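Side-chain contacts in methyl transferase from Methanosarcina acetivorans (Methanosarcina acetivorans, PDB 6MRO), which probably transfers methyl groups from S-adenosylmethionine, and is seen with the product S-adenosylhomocysteine and calcium ions bound: residues Gln93-Glu97 / Asp98-Ile102; His110-Asp114 / Glu115-Leu119. The protein carries 1 engineered substitution. All coordinates share one frame; numbering follows the deposited sequence. Where two conformers were deposited one is given.

In the fold
Interactions 1 and 2 lie in series along the chain, at opposite ends of the segment that carries strand 100-106 on to helix 114-127; their centres are about 20 Å apart and they do not touch. Interaction 1 is the partly buried one: a right-angled pair of phenylalanines beneath a turn whose acidic residues gather on the surface. Interaction 2 is a surface contact in which I112 alone is buried; backbone bonds and a water shape the first turn of the helix, and an arginine folds back over the loop before it. Aromatic packing thus prevails where the chain enters the sheet, polar and charged groups where it leaves for the helix. Of the two, interaction 2 stands nearer the bound S-adenosylhomocysteine, which touches V111.

Interaction 1. Residues Gln93-Glu97 / Asp98-Ile102; sequences QLFTE and DEFDI
F100 drives the edge of its ring into the face of F95, its CE1 3.8 Å from F95 CG and offset toward the rim of that ring. The planes stand at 89° with centroids 5.1 Å apart, a T-shaped pair; L94 CB covers the opposite face of F95. V127, L37 and T58 help enclose the two rings. Above this apolar layer the chain reverses. T96 OG1, set between its backbone N and carbonyl carbon (chi1 48°), gives a weak hydrogen bond to E99 OE1 at 3.2 Å. E99 CG, beside its own backbone N, lies 3.2 Å from T96 OG1, and the chi2 bend then turns OE1 to that hydroxyl. T96 O, buried here, finds no partner. At the apex E97 and D98 run side by side the same way, OE2 of E97 3.5 Å from OD2 of D98, with carboxylate planes 47° apart; this crowding is probably eased by the salt bridge from D98 OD1 to K194. A leucine in place of D98 would probably leave K194 without its charged mate. Such a surface turn over a buried aromatic pair leads into the central strand 100-106 of the Rossmann-type methyltransferase fold.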
ATOM      1  N   GLN A  93      -4.256  -9.943 -14.895  1.00 37.27           N
ATOM      2  CA  GLN A  93      -4.413 -11.354 -15.139  1.00 39.40           C
ATOM      3  C   GLN A  93      -4.819 -12.078 -13.886  1.00 37.19           C
ATOM      4  O   GLN A  93      -5.044 -13.241 -13.923  1.00 37.00           O
ATOM      5  CB  GLN A  93      -3.154 -11.968 -15.671  1.00 43.72           C
ATOM      6  CG  GLN A  93      -2.784 -11.537 -17.053  1.00 45.98           C
ATOM      7  CD  GLN A  93      -2.747 -12.699 -18.035  1.00 46.60           C
ATOM      8  OE1 GLN A  93      -1.752 -13.372 -18.178  1.00 44.57           O
ATOM      9  NE2 GLN A  93      -3.826 -12.919 -18.698  1.00 46.14           N
ATOM     10  N   LEU A  94      -4.891 -11.362 -12.769  1.00 37.42           N
ATOM     11  CA  LEU A  94      -5.310 -11.916 -11.520  1.00 35.31           C
ATOM     12  C   LEU A  94      -6.676 -11.449 -11.088  1.00 34.17           C
ATOM     13  O   LEU A  94      -7.362 -12.164 -10.455  1.00 34.10           O
ATOM     14  CB  LEU A  94      -4.324 -11.571 -10.407  1.00 33.36           C
ATOM     15  CG  LEU A  94      -2.917 -12.059 -10.579  1.00 34.91           C
ATOM     16  CD1 LEU A  94      -1.999 -11.340  -9.659  1.00 34.15           C
ATOM     17  CD2 LEU A  94      -2.905 -13.525 -10.248  1.00 37.10           C
ATOM     18  N   PHE A  95      -7.034 -10.221 -11.414  1.00 31.92           N
ATOM     19  CA  PHE A  95      -8.307  -9.656 -11.002  1.00 28.87           C
ATOM     20  C   PHE A  95      -9.011  -9.075 -12.218  1.00 35.07           C
ATOM     21  O   PHE A  95      -8.368  -8.647 -13.181  1.00 39.31           O
ATOM     22  CB  PHE A  95      -8.143  -8.553  -9.933  1.00 24.83           C
ATOM     23  CG  PHE A  95      -7.185  -8.898  -8.817  1.00 28.44           C
ATOM     24  CD1 PHE A  95      -6.016  -8.165  -8.639  1.00 26.50           C
ATOM     25  CD2 PHE A  95      -7.454  -9.946  -7.942  1.00 30.24           C
ATOM     26  CE1 PHE A  95      -5.136  -8.465  -7.616  1.00 30.96           C
ATOM     27  CE2 PHE A  95      -6.576 -10.252  -6.910  1.00 27.44           C
ATOM     28  CZ  PHE A  95      -5.414  -9.522  -6.750  1.00 30.44           C
ATOM     29  N   THR A  96     -10.340  -9.077 -12.183  1.00 32.93           N
ATOM     30  CA  THR A  96     -11.088  -8.416 -13.237  1.00 34.71           C
ATOM     31  C   THR A  96     -11.246  -6.936 -12.889  1.00 33.67           C
ATOM     32  O   THR A  96     -10.844  -6.469 -11.819  1.00 30.34           O
ATOM     33  CB  THR A  96     -12.448  -9.085 -13.457  1.00 41.84           C
ATOM     34  OG1 THR A  96     -13.099  -9.288 -12.194  1.00 45.67           O
ATOM     35  CG2 THR A  96     -12.273 -10.423 -14.161  1.00 47.09           C
ATOM     36  N   GLU A  97     -11.842  -6.192 -13.813  1.00 38.04           N
ATOM     37  CA  GLU A  97     -12.061  -4.765 -13.635  1.00 37.77           C
ATOM     38  C   GLU A  97     -13.097  -4.506 -12.543  1.00 35.56           C
ATOM     39  O   GLU A  97     -13.974  -5.335 -12.288  1.00 35.38           O
ATOM     40  CB  GLU A  97     -12.527  -4.155 -14.962  1.00 43.79           C
ATOM     41  CG  GLU A  97     -12.626  -2.636 -15.007  1.00 45.32           C
ATOM     42  CD  GLU A  97     -13.113  -2.119 -16.360  1.00 49.00           C
ATOM     43  OE1 GLU A  97     -13.300  -2.937 -17.292  1.00 50.42           O
ATOM     44  OE2 GLU A  97     -13.333  -0.893 -16.475  1.00 47.66           O
ATOM     45  N   ASP A  98     -12.982  -3.341 -11.890  1.00 31.94           N
ATOM     46  CA  ASP A  98     -14.028  -2.826 -11.000  1.00 32.42           C
ATOM     47  C   ASP A  98     -14.372  -3.841  -9.909  1.00 32.28           C
ATOM     48  O   ASP A  98     -15.529  -4.194  -9.692  1.00 39.31           O
ATOM     49  CB  ASP A  98     -15.281  -2.441 -11.793  1.00 36.10           C
ATOM     50  CG  ASP A  98     -14.990  -1.471 -12.930  1.00 44.60           C
ATOM     51  OD1 ASP A  98     -14.133  -0.583 -12.775  1.00 47.18           O
ATOM     52  OD2 ASP A  98     -15.631  -1.601 -13.994  1.00 53.45           O
ATOM     53  N   GLU A  99     -13.349  -4.337  -9.224  1.00 30.39           N
ATOM     54  CA  GLU A  99     -13.557  -5.387  -8.234  1.00 30.11           C
ATOM     55  C   GLU A  99     -13.448  -4.914  -6.792  1.00 29.36           C
ATOM     56  O   GLU A  99     -14.210  -5.375  -5.936  1.00 28.71           O
ATOM     57  CB  GLU A  99     -12.561  -6.524  -8.471  1.00 30.52           C
ATOM     58  CG  GLU A  99     -12.969  -7.436  -9.604  1.00 32.63           C
ATOM     59  CD  GLU A  99     -14.370  -7.972  -9.420  1.00 34.45           C
ATOM     60  OE1 GLU A  99     -15.198  -7.826 -10.349  1.00 33.40           O
ATOM     61  OE2 GLU A  99     -14.644  -8.532  -8.340  1.00 34.13           O
ATOM     62  N   PHE A 100     -12.530  -4.003  -6.490  1.00 24.11           N
ATOM     63  CA  PHE A 100     -12.208  -3.668  -5.107  1.00 21.33           C
ATOM     64  C   PHE A 100     -12.821  -2.334  -4.696  1.00 22.25           C
ATOM     65  O   PHE A 100     -12.743  -1.352  -5.438  1.00 26.38           O
ATOM     66  CB  PHE A 100     -10.686  -3.632  -4.910  1.00 20.89           C
ATOM     67  CG  PHE A 100     -10.047  -4.982  -5.015  1.00 19.55           C
ATOM     68  CD1 PHE A 100      -9.421  -5.375  -6.182  1.00 22.21           C
ATOM     69  CD2 PHE A 100     -10.105  -5.871  -3.953  1.00 21.37           C
ATOM     70  CE1 PHE A 100      -8.845  -6.644  -6.287  1.00 22.07           C
ATOM     71  CE2 PHE A 100      -9.551  -7.145  -4.060  1.00 21.78           C
ATOM     72  CZ  PHE A 100      -8.913  -7.526  -5.220  1.00 22.98           C
ATOM     73  N   ASP A 101     -13.427  -2.314  -3.505  1.00 21.55           N
ATOM     74  CA  ASP A 101     -13.882  -1.068  -2.889  1.00 21.76           C
ATOM     75  C   ASP A 101     -12.726  -0.219  -2.357  1.00 22.66           C
ATOM     76  O   ASP A 101     -12.845   1.010  -2.272  1.00 23.30           O
ATOM     77  CB  ASP A 101     -14.833  -1.393  -1.741  1.00 22.53           C
ATOM     78  CG  ASP A 101     -16.012  -2.194  -2.192  1.00 27.38           C
ATOM     79  OD1 ASP A 101     -16.103  -3.386  -1.827  1.00 26.02           O
ATOM     80  OD2 ASP A 101     -16.848  -1.624  -2.926  1.00 27.77           O
ATOM     81  N   ILE A 102     -11.632  -0.860  -1.949  1.00 19.02           N
ATOM     82  CA  ILE A 102     -10.492  -0.201  -1.317  1.00 17.92           C
ATOM     83  C   ILE A 102      -9.226  -0.816  -1.888  1.00 17.55           C
ATOM     84  O   ILE A 102      -9.130  -2.047  -1.999  1.00 17.36           O
ATOM     85  CB  ILE A 102     -10.494  -0.383   0.215  1.00 21.32           C
ATOM     86  CG1 ILE A 102     -11.756   0.172   0.863  1.00 26.57           C
ATOM     87  CG2 ILE A 102      -9.214   0.181   0.849  1.00 27.47           C
ATOM     88  CD1 ILE A 102     -12.299  -0.762   1.952  1.00 29.51           C
TER

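Interaction 2. Residues His110-Asp114 / Glu115-Leu119; sequences HVITD and EERLL
R117 folds back over the loop before its helix and lays one face of its guanidinium on the carbonyl of I112, with NH1 2.9 Å from I112 O. Because that oxygen sits over the face, no N-H points at it, and closeness alone makes no hydrogen bond. NH1 bonds instead to F109 O, the F109 ring adds a cation-pi contact, and R151 donates to I112 O. With CG beside the backbone N (chi1 -82°) the arginine chain runs back over the loop, and the turn at chi4 (-70°) brings NH1 down to the I112 carbonyl. This is the tight part, completed by the buried I112, whose CG2 rests 3.8 Å from E116 O. Beside it T113 and E116 point the same way, OG1 of T113 3.3 Å from CG of E116.

The backbone meanwhile winds into helix 114-127, which in this Rossmann-type methyltransferase fold follows strand 100-106 through a loop whose V111 lines the S-adenosylhomocysteine pocket. E116 N bonds to T113 O at 3.0 Å and R117 N to D114 O at 3.1 Å, each pair three residues apart, as in a 3-10-like first turn.

Toward solvent the grip slackens. A water is inserted where D114 O would meet L118 N in a regular helical turn, donating to D114 O at 2.6 Å and accepting from L118 N at 3.0 Å. D114 OD1 stays 4.1 Å from R117 NE, well out of the guanidinium plane, so that only charge links them; its ion pair with R151 is likewise long and weak. E115, modelled in two conformers, extends from the exposed side.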
ATOM      1  N   HIS A 110       6.176   3.984  -3.310  1.00 22.46           N
ATOM      2  CA  HIS A 110       7.515   4.465  -2.989  1.00 27.96           C
ATOM      3  C   HIS A 110       8.596   3.740  -3.783  1.00 29.16           C
ATOM      4  O   HIS A 110       9.609   4.343  -4.140  1.00 29.36           O
ATOM      5  CB  HIS A 110       7.742   4.307  -1.475  1.00 32.19           C
ATOM      6  CG  HIS A 110       9.138   4.601  -1.019  1.00 38.93           C
ATOM      7  ND1 HIS A 110       9.656   5.880  -0.974  1.00 39.56           N
ATOM      8  CD2 HIS A 110      10.115   3.783  -0.555  1.00 39.09           C
ATOM      9  CE1 HIS A 110      10.898   5.835  -0.521  1.00 39.81           C
ATOM     10  NE2 HIS A 110      11.200   4.575  -0.256  1.00 39.55           N
ATOM     11  N   VAL A 111       8.404   2.450  -4.079  1.00 25.51           N
ATOM     12  CA  VAL A 111       9.455   1.686  -4.747  1.00 25.54           C
ATOM     13  C   VAL A 111       9.210   1.501  -6.233  1.00 27.80           C
ATOM     14  O   VAL A 111      10.133   1.082  -6.945  1.00 33.91           O
ATOM     15  CB  VAL A 111       9.677   0.309  -4.079  1.00 27.64           C
ATOM     16  CG1 VAL A 111      10.029   0.485  -2.618  1.00 26.78           C
ATOM     17  CG2 VAL A 111       8.461  -0.586  -4.243  1.00 25.51           C
ATOM     18  N   ILE A 112       8.007   1.802  -6.728  1.00 25.21           N
ATOM     19  CA  ILE A 112       7.736   1.709  -8.157  1.00 27.08           C
ATOM     20  C   ILE A 112       8.636   2.681  -8.909  1.00 33.33           C
ATOM     21  O   ILE A 112       8.731   3.865  -8.556  1.00 36.01           O
ATOM     22  CB  ILE A 112       6.247   1.994  -8.414  1.00 27.64           C
ATOM     23  CG1 ILE A 112       5.373   0.913  -7.776  1.00 22.41           C
ATOM     24  CG2 ILE A 112       5.948   2.097  -9.922  1.00 30.21           C
ATOM     25  CD1 ILE A 112       5.581  -0.491  -8.371  1.00 24.20           C
ATOM     26  N   THR A 113       9.301   2.192  -9.956  1.00 34.14           N
ATOM     27  CA  THR A 113      10.227   3.026 -10.710  1.00 39.54           C
ATOM     28  C   THR A 113       9.479   3.975 -11.643  1.00 37.25           C
ATOM     29  O   THR A 113       8.312   3.767 -11.983  1.00 34.01           O
ATOM     30  CB  THR A 113      11.195   2.184 -11.546  1.00 40.72           C
ATOM     31  OG1 THR A 113      10.472   1.557 -12.616  1.00 40.43           O
ATOM     32  CG2 THR A 113      11.862   1.114 -10.687  1.00 41.85           C
ATOM     33  N   ASP A 114      10.192   5.017 -12.077  1.00 39.58           N
ATOM     34  CA  ASP A 114       9.596   6.035 -12.940  1.00 44.35           C
ATOM     35  C   ASP A 114       8.995   5.418 -14.196  1.00 44.39           C
ATOM     36  O   ASP A 114       7.861   5.740 -14.576  1.00 45.21           O
ATOM     37  CB  ASP A 114      10.642   7.085 -13.321  1.00 51.85           C
ATOM     38  CG  ASP A 114      10.976   8.025 -12.177  1.00 60.32           C
ATOM     39  OD1 ASP A 114      10.330   7.933 -11.110  1.00 63.26           O
ATOM     40  OD2 ASP A 114      11.891   8.857 -12.349  1.00 65.21           O
ATOM     41  N   GLU A 115       9.735   4.529 -14.860  0.60 45.24           N
ATOM     42  CA  GLU A 115       9.240   3.956 -16.109  0.60 46.67           C
ATOM     43  C   GLU A 115       8.058   3.018 -15.906  0.60 45.86           C
ATOM     44  O   GLU A 115       7.396   2.663 -16.887  0.60 46.82           O
ATOM     45  CB  GLU A 115      10.369   3.224 -16.839  0.60 47.63           C
ATOM     46  CG  GLU A 115      11.261   4.154 -17.646  0.60 49.08           C
ATOM     47  CD  GLU A 115      12.333   3.419 -18.419  0.60 50.60           C
ATOM     48  OE1 GLU A 115      12.549   3.755 -19.601  0.60 53.16           O
ATOM     49  OE2 GLU A 115      12.964   2.509 -17.846  0.60 50.93           O
ATOM     50  N   GLU A 116       7.772   2.617 -14.667  1.00 44.46           N
ATOM     51  CA  GLU A 116       6.635   1.760 -14.369  1.00 42.43           C
ATOM     52  C   GLU A 116       5.477   2.512 -13.725  1.00 35.39           C
ATOM     53  O   GLU A 116       4.457   1.891 -13.412  1.00 33.79           O
ATOM     54  CB  GLU A 116       7.072   0.604 -13.457  1.00 43.57           C
ATOM     55  CG  GLU A 116       8.166  -0.306 -14.039  1.00 50.76           C
ATOM     56  CD  GLU A 116       7.804  -0.913 -15.393  1.00 59.45           C
ATOM     57  OE1 GLU A 116       6.694  -1.469 -15.527  1.00 63.61           O
ATOM     58  OE2 GLU A 116       8.637  -0.864 -16.323  1.00 63.51           O
ATOM     59  N   ARG A 117       5.595   3.832 -13.538  1.00 37.18           N
ATOM     60  CA  ARG A 117       4.601   4.572 -12.761  1.00 38.05           C
ATOM     61  C   ARG A 117       3.269   4.693 -13.500  1.00 33.13           C
ATOM     62  O   ARG A 117       2.206   4.519 -12.893  1.00 31.61           O
ATOM     63  CB  ARG A 117       5.141   5.959 -12.396  1.00 45.31           C
ATOM     64  CG  ARG A 117       6.053   5.978 -11.172  1.00 49.88           C
ATOM     65  CD  ARG A 117       5.706   7.132 -10.235  1.00 52.32           C
ATOM     66  NE  ARG A 117       6.720   7.387  -9.206  1.00 58.11           N
ATOM     67  CZ  ARG A 117       6.978   6.580  -8.175  1.00 58.61           C
ATOM     68  NH1 ARG A 117       6.317   5.440  -8.034  1.00 57.61           N
ATOM     69  NH2 ARG A 117       7.908   6.907  -7.284  1.00 60.14           N
ATOM     70  N   LEU A 118       3.291   5.018 -14.798  1.00 36.06           N
ATOM     71  CA  LEU A 118       2.032   5.140 -15.535  1.00 37.67           C
ATOM     72  C   LEU A 118       1.290   3.812 -15.556  1.00 35.11           C
ATOM     73  O   LEU A 118       0.090   3.753 -15.262  1.00 32.94           O
ATOM     74  CB  LEU A 118       2.280   5.640 -16.963  1.00 44.82           C
ATOM     75  CG  LEU A 118       1.204   5.301 -18.013  1.00 50.19           C
ATOM     76  CD1 LEU A 118      -0.146   5.942 -17.684  1.00 52.66           C
ATOM     77  CD2 LEU A 118       1.643   5.693 -19.432  1.00 51.10           C
ATOM     78  N   LEU A 119       2.000   2.733 -15.901  1.00 35.42           N
ATOM     79  CA  LEU A 119       1.416   1.395 -15.865  1.00 35.72           C
ATOM     80  C   LEU A 119       0.851   1.077 -14.486  1.00 35.01           C
ATOM     81  O   LEU A 119      -0.244   0.513 -14.365  1.00 37.07           O
ATOM     82  CB  LEU A 119       2.476   0.365 -16.259  1.00 39.02           C
ATOM     83  CG  LEU A 119       2.045  -1.091 -16.403  1.00 41.07           C
ATOM     84  CD1 LEU A 119       1.000  -1.187 -17.494  1.00 40.30           C
ATOM     85  CD2 LEU A 119       3.240  -1.993 -16.704  1.00 39.98           C
TER
HETATM   86  O   HOH W   1       5.871   5.613 -16.234  1.00 52.01           O